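Local coordinates for protein diacylglycerol O-acyltransferase (Marinobacter hydrocarbonoclasticus, PDB 6CHJ) that catalyses wax ester formation and probably also the acyl-CoA-dependent acylation of diacylglycerol to triacylglycerol, at residues Glu15-Gln18 with Gln19-His22; Asp37-Val40 with Ala41-Asp45; Gln338-Arg341 with His342-Pro345. All coordinates share one frame; numbering follows the deposited sequence.

Contact 1. Residues Glu15-Gln18 with Gln19-His22; sequences EKRQ and QPMH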
loop_
_atom_site.group_PDB
_atom_site.type_symbol
_atom_site.label_atom_id
_atom_site.label_comp_id
_atom_site.label_asym_id
_atom_site.label_seq_id
_atom_site.Cartn_x
_atom_site.Cartn_y
_atom_site.Cartn_z
ATOM N N GLU B 15 -12.261 6.553 7.716
ATOM C CA GLU B 15 -11.129 6.158 6.897
ATOM C C GLU B 15 -11.361 6.572 5.449
ATOM O O GLU B 15 -12.481 6.470 4.920
ATOM C CB GLU B 15 -10.901 4.645 6.989
ATOM C CG GLU B 15 -9.833 4.116 6.049
ATOM C CD GLU B 15 -9.218 2.805 6.526
ATOM O OE1 GLU B 15 -9.946 1.790 6.537
ATOM O OE2 GLU B 15 -8.014 2.784 6.890
ATOM N N LYS B 16 -10.280 7.038 4.816
ATOM C CA LYS B 16 -10.252 7.491 3.431
ATOM C C LYS B 16 -8.821 7.287 2.954
ATOM O O LYS B 16 -7.940 6.926 3.742
ATOM C CB LYS B 16 -10.693 8.969 3.296
ATOM C CG LYS B 16 -12.133 9.291 3.769
ATOM C CD LYS B 16 -12.317 10.737 4.244
ATOM C CE LYS B 16 -13.616 10.893 5.065
ATOM N NZ LYS B 16 -13.583 12.046 6.047
ATOM N N ARG B 17 -8.575 7.531 1.659
ATOM C CA ARG B 17 -7.241 7.247 1.121
ATOM C C ARG B 17 -6.170 8.125 1.766
ATOM O O ARG B 17 -5.020 7.695 1.911
ATOM C CB ARG B 17 -7.209 7.401 -0.409
ATOM C CG ARG B 17 -5.788 7.240 -1.061
ATOM C CD ARG B 17 -5.081 5.907 -0.697
ATOM N NE ARG B 17 -3.641 5.880 -1.017
ATOM C CZ ARG B 17 -2.657 6.082 -0.129
ATOM N NH1 ARG B 17 -2.931 6.340 1.154
ATOM N NH2 ARG B 17 -1.381 6.034 -0.512
ATOM N N GLN B 18 -6.515 9.339 2.172
ATOM C CA GLN B 18 -5.496 10.219 2.728
ATOM C C GLN B 18 -5.276 10.009 4.229
ATOM O O GLN B 18 -4.266 10.481 4.770
ATOM C CB GLN B 18 -5.847 11.680 2.427
ATOM C CG GLN B 18 -7.026 12.265 3.225
ATOM C CD GLN B 18 -8.402 11.821 2.697
ATOM O OE1 GLN B 18 -8.501 11.081 1.693
ATOM N NE2 GLN B 18 -9.475 12.301 3.358
ATOM N N GLN B 19 -6.168 9.280 4.899
ATOM C CA GLN B 19 -6.027 8.972 6.322
ATOM C C GLN B 19 -6.384 7.504 6.552
ATOM O O GLN B 19 -7.478 7.172 7.027
ATOM C CB GLN B 19 -6.901 9.906 7.171
ATOM C CG GLN B 19 -8.394 10.051 6.702
ATOM C CD GLN B 19 -9.104 11.258 7.303
ATOM O OE1 GLN B 19 -8.646 12.397 7.183
ATOM N NE2 GLN B 19 -10.237 11.010 7.937
ATOM N N PRO B 20 -5.479 6.581 6.234
ATOM C CA PRO B 20 -5.698 5.215 6.698
ATOM C C PRO B 20 -5.855 5.222 8.215
ATOM O O PRO B 20 -5.321 6.087 8.925
ATOM C CB PRO B 20 -4.446 4.473 6.238
ATOM C CG PRO B 20 -3.994 5.246 5.053
ATOM C CD PRO B 20 -4.295 6.672 5.362
ATOM N N MET B 21 -6.655 4.284 8.695
ATOM C CA MET B 21 -7.021 4.205 10.097
ATOM C C MET B 21 -6.469 2.925 10.720
ATOM O O MET B 21 -7.130 2.246 11.505
ATOM C CB MET B 21 -8.546 4.331 10.246
ATOM C CG MET B 21 -9.089 5.727 9.854
ATOM S SD MET B 21 -8.412 7.146 10.803
ATOM C CE MET B 21 -8.681 6.566 12.434
ATOM N N HIS B 22 -5.252 2.569 10.339
ATOM C CA HIS B 22 -4.542 1.462 10.957
ATOM C C HIS B 22 -3.417 2.008 11.834
ATOM O O HIS B 22 -2.843 3.060 11.549
ATOM C CB HIS B 22 -3.980 0.503 9.901
ATOM C CG HIS B 22 -3.037 1.141 8.921
ATOM N ND1 HIS B 22 -3.425 1.529 7.655
ATOM C CD2 HIS B 22 -1.719 1.440 9.016
ATOM C CE1 HIS B 22 -2.394 2.056 7.020
ATOM N NE2 HIS B 22 -1.348 2.021 7.826
#
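The loop joining helix 6-13 to strand 22-30 folds back on itself here, bringing Glu15 against Met21. Glu15 OE2 accepts the backbone N-H of Met21 at 2.7 Å in a nearly straight bond (163° at the hydrogen), with the donor lying above the carboxylate plane. Turning CG away from the backbone N (chi1 174°) carries the Glu15 carboxylate to Met21 N, and Glu15 CB lies 3.6 Å from Met21 CG as the two chains run antiparallel alongside each other. Glu15 OE2 also sits 3.4 Å from Pro20 CA. Between these ends runs a type I beta turn, Lys16 to Gln19, closed by Gln19 N on Lys16 O at 3.2 Å. Gln19 is buried, and its amide is satisfied outside the turn by Leu14 O and Asp406 N. Glu15 OE1 meets Arg110 in a salt bridge and takes a hydrogen bond from His135, which with His136 opens the HHxxxDG motif of this acyltransferase family. Replacing Glu15 by an alanine is likely to leave Met21 N without this acceptor and to remove the anionic mate of Arg110 and the hydrogen bond to His135 NE2.

Contact 2. Residues Asp37-Val40 with Ala41-Asp45; sequences DDYV and AQLAD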
loop_
_atom_site.group_PDB
_atom_site.type_symbol
_atom_site.label_atom_id
_atom_site.label_comp_id
_atom_site.label_asym_id
_atom_site.label_seq_id
_atom_site.Cartn_x
_atom_site.Cartn_y
_atom_site.Cartn_z
ATOM N N ASP B 37 25.040 -16.169 9.728
ATOM C CA ASP B 37 24.984 -14.967 8.901
ATOM C C ASP B 37 23.628 -14.769 8.228
ATOM O O ASP B 37 23.229 -13.636 7.944
ATOM C CB ASP B 37 26.070 -15.019 7.821
ATOM C CG ASP B 37 27.435 -14.631 8.343
ATOM O OD1 ASP B 37 27.485 -13.883 9.339
ATOM O OD2 ASP B 37 28.456 -15.067 7.756
ATOM N N ASP B 38 22.917 -15.863 7.957
ATOM C CA ASP B 38 21.656 -15.830 7.233
ATOM C C ASP B 38 20.468 -16.092 8.155
ATOM O O ASP B 38 19.473 -16.695 7.746
ATOM C CB ASP B 38 21.684 -16.840 6.087
ATOM C CG ASP B 38 21.712 -18.302 6.572
ATOM O OD1 ASP B 38 22.005 -18.563 7.765
ATOM O OD2 ASP B 38 21.432 -19.197 5.740
ATOM N N TYR B 39 20.538 -15.601 9.400
ATOM C CA TYR B 39 19.553 -15.971 10.421
ATOM C C TYR B 39 18.146 -15.482 10.095
ATOM O O TYR B 39 17.165 -16.124 10.493
ATOM C CB TYR B 39 19.966 -15.430 11.797
ATOM C CG TYR B 39 18.837 -15.445 12.810
ATOM C CD1 TYR B 39 18.385 -16.637 13.361
ATOM C CD2 TYR B 39 18.207 -14.263 13.201
ATOM C CE1 TYR B 39 17.347 -16.656 14.289
ATOM C CE2 TYR B 39 17.162 -14.269 14.118
ATOM C CZ TYR B 39 16.734 -15.469 14.661
ATOM O OH TYR B 39 15.690 -15.482 15.573
ATOM N N VAL B 40 18.003 -14.349 9.410
ATOM C CA VAL B 40 16.650 -13.847 9.190
ATOM C C VAL B 40 15.942 -14.700 8.140
ATOM O O VAL B 40 14.801 -15.137 8.348
ATOM C CB VAL B 40 16.654 -12.348 8.828
ATOM C CG1 VAL B 40 15.246 -11.794 8.890
ATOM C CG2 VAL B 40 17.534 -11.571 9.818
ATOM N N ALA B 41 16.633 -15.019 7.036
ATOM C CA ALA B 41 16.025 -15.893 6.031
ATOM C C ALA B 41 15.596 -17.225 6.642
ATOM O O ALA B 41 14.501 -17.728 6.342
ATOM C CB ALA B 41 16.980 -16.101 4.861
ATOM N N GLN B 42 16.419 -17.787 7.542
ATOM C CA GLN B 42 16.004 -18.963 8.311
ATOM C C GLN B 42 14.728 -18.687 9.097
ATOM O O GLN B 42 13.832 -19.539 9.164
ATOM C CB GLN B 42 17.113 -19.398 9.278
ATOM C CG GLN B 42 18.453 -19.687 8.641
ATOM C CD GLN B 42 19.160 -20.910 9.205
ATOM O OE1 GLN B 42 19.716 -20.882 10.314
ATOM N NE2 GLN B 42 19.158 -21.990 8.430
ATOM N N LEU B 43 14.644 -17.505 9.727
ATOM C CA LEU B 43 13.477 -17.179 10.548
ATOM C C LEU B 43 12.215 -17.077 9.698
ATOM O O LEU B 43 11.142 -17.580 10.080
ATOM C CB LEU B 43 13.714 -15.872 11.310
ATOM C CG LEU B 43 12.501 -15.330 12.079
ATOM C CD1 LEU B 43 11.895 -16.410 12.955
ATOM C CD2 LEU B 43 12.871 -14.085 12.916
ATOM N N ALA B 44 12.313 -16.392 8.554
ATOM C CA ALA B 44 11.139 -16.241 7.707
ATOM C C ALA B 44 10.587 -17.603 7.330
ATOM O O ALA B 44 9.369 -17.811 7.335
ATOM C CB ALA B 44 11.485 -15.425 6.462
ATOM N N ASP B 45 11.480 -18.568 7.083
ATOM C CA ASP B 45 11.047 -19.882 6.622
ATOM C C ASP B 45 10.158 -20.578 7.648
ATOM O O ASP B 45 9.138 -21.173 7.286
ATOM C CB ASP B 45 12.267 -20.727 6.274
ATOM C CG ASP B 45 12.812 -20.396 4.902
ATOM O OD1 ASP B 45 11.973 -20.191 3.990
ATOM O OD2 ASP B 45 14.061 -20.312 4.742
#
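Ala44 N donates to Val40 O at 2.8 Å, the shortest of the backbone hydrogen bonds that join the two halves of this stretch. Two further i to i+4 bonds precede it. Gln42 N reaches Asp38 O at 3.2 Å and is the straightest of the three at 171°. Leu43 N reaches Tyr39 O at 3.0 Å in a more bent bond. This ladder establishes the first turns of helix 39-49.

Asp38 stands at the N-cap position, yet its carboxylate makes no capping bond. With CG held between the backbone N and the carbonyl carbon (chi1 68°), the group is swung instead over the chain of Gln42: Asp38 OD1 lies 3.8 Å from Gln42 CG, and the carboxylate and amide planes are inclined by 24°. This is van der Waals contact of an acid with a methylene, not a polar bond. On another side of the helix, the phenol end of Tyr39 comes near Leu43, with Tyr39 OH 4.1 Å from Leu43 CD2, and the contact is a light one.

Val40 and Ala44, one turn apart and both buried, turn their side chains onto the sheet: each touches Leu119 of strand 115-121 and Phe84 of strand 82-86, while Val40 and Leu43 also meet Phe128 of strand 127-135. Exposed Asp38 and Gln42 contrast with this apolar side, and Ala41 additionally packs on Thr89 of the second subunit. The arrangement is that of an amphipathic alpha helix laid on a mixed beta sheet, as in the alpha/beta layers of CoA-dependent acyltransferases.

Contact 3. Residues Gln338-Arg341 with His342-Pro345; sequences QRYR and HMSP
Around Met343 and the preceding turn three kinds of interaction meet: sulfur contacts, backbone hydrogen bonds, and the packing of flat and charged groups. The sulfur contacts come first. Met343 SD approaches the Tyr340 ring at its edge, 3.8 Å from Tyr340 CD1 and 5.1 Å from the ring centroid, 82° off the ring normal, which makes it a Met-aromatic contact of the in-plane kind. The same Met343 SD lies 3.5 Å from Arg339 O. Its CG stands beside the backbone N (chi1 -76°) and the chain is extended to SD, which puts the sulfur beside Tyr340 and Arg339 O; the bend at chi3 turns only CE.

The hydrogen bonds across the bend are weak. Met343 N is shared between Tyr340 O at 3.4 Å and Arg341 O at 3.3 Å, both strongly bent. A sounder bond, Arg341 N to Gln338 O at 2.9 Å, closes a type I beta turn just before.

Flat and charged groups make up the third class. The guanidinium carbon of Arg339, CZ, stands 4.0 Å above one face of the Tyr340 ring, offset toward the rim, while the sulfur keeps to the edge. The methylenes of Arg341 rest against the ring of its neighbour, Arg341 CG being 3.5 Å from His342 ND1.

Partners beyond the loop join it to the rest of the domain. Tyr340 OH is hydrogen-bonded to Val310 O, and both Tyr340 and Met343 pack on Tyr351 of helix 345-365. Ser344 is the N-cap of that helix: its side chain caps a backbone N, and Glu347 OE1 accepts the Ser344 N-H, as in a capping box.

This chemistry is consistent with a surface connection in which the weak bonds to Met343 N are supplemented by sulfur and aromatic contacts, the sounder bonds being those of the Gln338-Arg341 turn and of Tyr340 OH.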
loop_
_atom_site.group_PDB
_atom_site.type_symbol
_atom_site.label_atom_id
_atom_site.label_comp_id
_atom_site.label_asym_id
_atom_site.label_seq_id
_atom_site.Cartn_x
_atom_site.Cartn_y
_atom_site.Cartn_z
ATOM N N GLN B 338 -5.401 18.944 37.758
ATOM C CA GLN B 338 -6.112 19.164 39.018
ATOM C C GLN B 338 -7.574 19.541 38.795
ATOM O O GLN B 338 -8.411 19.294 39.667
ATOM C CB GLN B 338 -5.394 20.228 39.847
ATOM C CG GLN B 338 -4.105 19.732 40.500
ATOM C CD GLN B 338 -4.317 18.519 41.403
ATOM O OE1 GLN B 338 -4.406 17.381 40.931
ATOM N NE2 GLN B 338 -4.395 18.759 42.709
ATOM N N ARG B 339 -7.908 20.103 37.632
ATOM C CA ARG B 339 -9.294 20.326 37.236
ATOM C C ARG B 339 -10.047 18.996 37.114
ATOM O O ARG B 339 -11.254 18.974 36.853
ATOM C CB ARG B 339 -9.321 21.117 35.920
ATOM C CG ARG B 339 -10.699 21.523 35.386
ATOM C CD ARG B 339 -10.666 21.742 33.866
ATOM N NE ARG B 339 -10.345 20.518 33.117
ATOM C CZ ARG B 339 -9.128 20.196 32.665
ATOM N NH1 ARG B 339 -8.089 20.998 32.881
ATOM N NH2 ARG B 339 -8.941 19.062 32.000
ATOM N N TYR B 340 -9.346 17.878 37.307
ATOM C CA TYR B 340 -9.956 16.555 37.336
ATOM C C TYR B 340 -10.028 15.952 38.730
ATOM O O TYR B 340 -10.601 14.868 38.883
ATOM C CB TYR B 340 -9.181 15.581 36.434
ATOM C CG TYR B 340 -9.418 15.779 34.964
ATOM C CD1 TYR B 340 -10.595 16.347 34.507
ATOM C CD2 TYR B 340 -8.464 15.403 34.032
ATOM C CE1 TYR B 340 -10.821 16.534 33.165
ATOM C CE2 TYR B 340 -8.681 15.583 32.688
ATOM C CZ TYR B 340 -9.863 16.147 32.259
ATOM O OH TYR B 340 -10.094 16.332 30.915
ATOM N N ARG B 341 -9.445 16.608 39.738
ATOM C CA ARG B 341 -9.395 16.030 41.078
ATOM C C ARG B 341 -10.791 15.685 41.585
ATOM O O ARG B 341 -11.034 14.571 42.069
ATOM C CB ARG B 341 -8.700 16.997 42.037
ATOM C CG ARG B 341 -8.256 16.371 43.348
ATOM C CD ARG B 341 -6.811 15.886 43.261
ATOM N NE ARG B 341 -6.707 14.537 42.703
ATOM C CZ ARG B 341 -5.610 13.787 42.768
ATOM N NH1 ARG B 341 -4.513 14.260 43.349
ATOM N NH2 ARG B 341 -5.601 12.573 42.232
ATOM N N HIS B 342 -11.727 16.618 41.462
ATOM C CA HIS B 342 -13.070 16.459 42.021
ATOM C C HIS B 342 -14.071 16.053 40.951
ATOM O O HIS B 342 -15.112 16.693 40.779
ATOM C CB HIS B 342 -13.506 17.748 42.711
ATOM C CG HIS B 342 -12.652 18.133 43.882
ATOM N ND1 HIS B 342 -11.465 17.499 44.185
ATOM C CD2 HIS B 342 -12.818 19.091 44.825
ATOM C CE1 HIS B 342 -10.937 18.050 45.264
ATOM N NE2 HIS B 342 -11.738 19.019 45.672
ATOM N N MET B 343 -13.765 14.981 40.216
ATOM C CA MET B 343 -14.621 14.512 39.135
ATOM C C MET B 343 -14.626 12.993 39.091
ATOM O O MET B 343 -13.576 12.356 39.192
ATOM C CB MET B 343 -14.173 15.063 37.776
ATOM C CG MET B 343 -14.534 16.522 37.554
ATOM S SD MET B 343 -14.078 17.113 35.914
ATOM C CE MET B 343 -15.321 16.328 34.912
ATOM N N SER B 344 -15.817 12.427 38.929
ATOM C CA SER B 344 -16.080 11.003 38.798
ATOM C C SER B 344 -15.959 10.568 37.345
ATOM O O SER B 344 -16.058 11.394 36.429
ATOM C CB SER B 344 -17.481 10.682 39.316
ATOM O OG SER B 344 -18.465 11.382 38.575
ATOM N N PRO B 345 -15.749 9.268 37.099
ATOM C CA PRO B 345 -15.646 8.801 35.705
ATOM C C PRO B 345 -16.788 9.282 34.824
ATOM O O PRO B 345 -16.547 9.765 33.708
ATOM C CB PRO B 345 -15.621 7.275 35.863
ATOM C CG PRO B 345 -14.972 7.054 37.192
ATOM C CD PRO B 345 -15.472 8.184 38.065
#

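In the fold
All three contacts are local, but their settings differ. Contact 1 is the closest to the middle of the chain, its centre about 14 Å from the chain's centre; it rests on polar bonds of a partly buried loop, reaching His135 in strand 127-135. Contact 2 touches that same strand from a helix, using aliphatic groups and regular helical bonds, and its centre is about 29 Å from the chain's centre. Contact 3, whose centre is about 27 Å from the chain's centre, is a surface contact of the C-terminal domain, where weak backbone bonds and a sulfur at a ring edge occur. Contacts 2 and 3 lie on opposite sides of the chain's centre, and no two of the three touch.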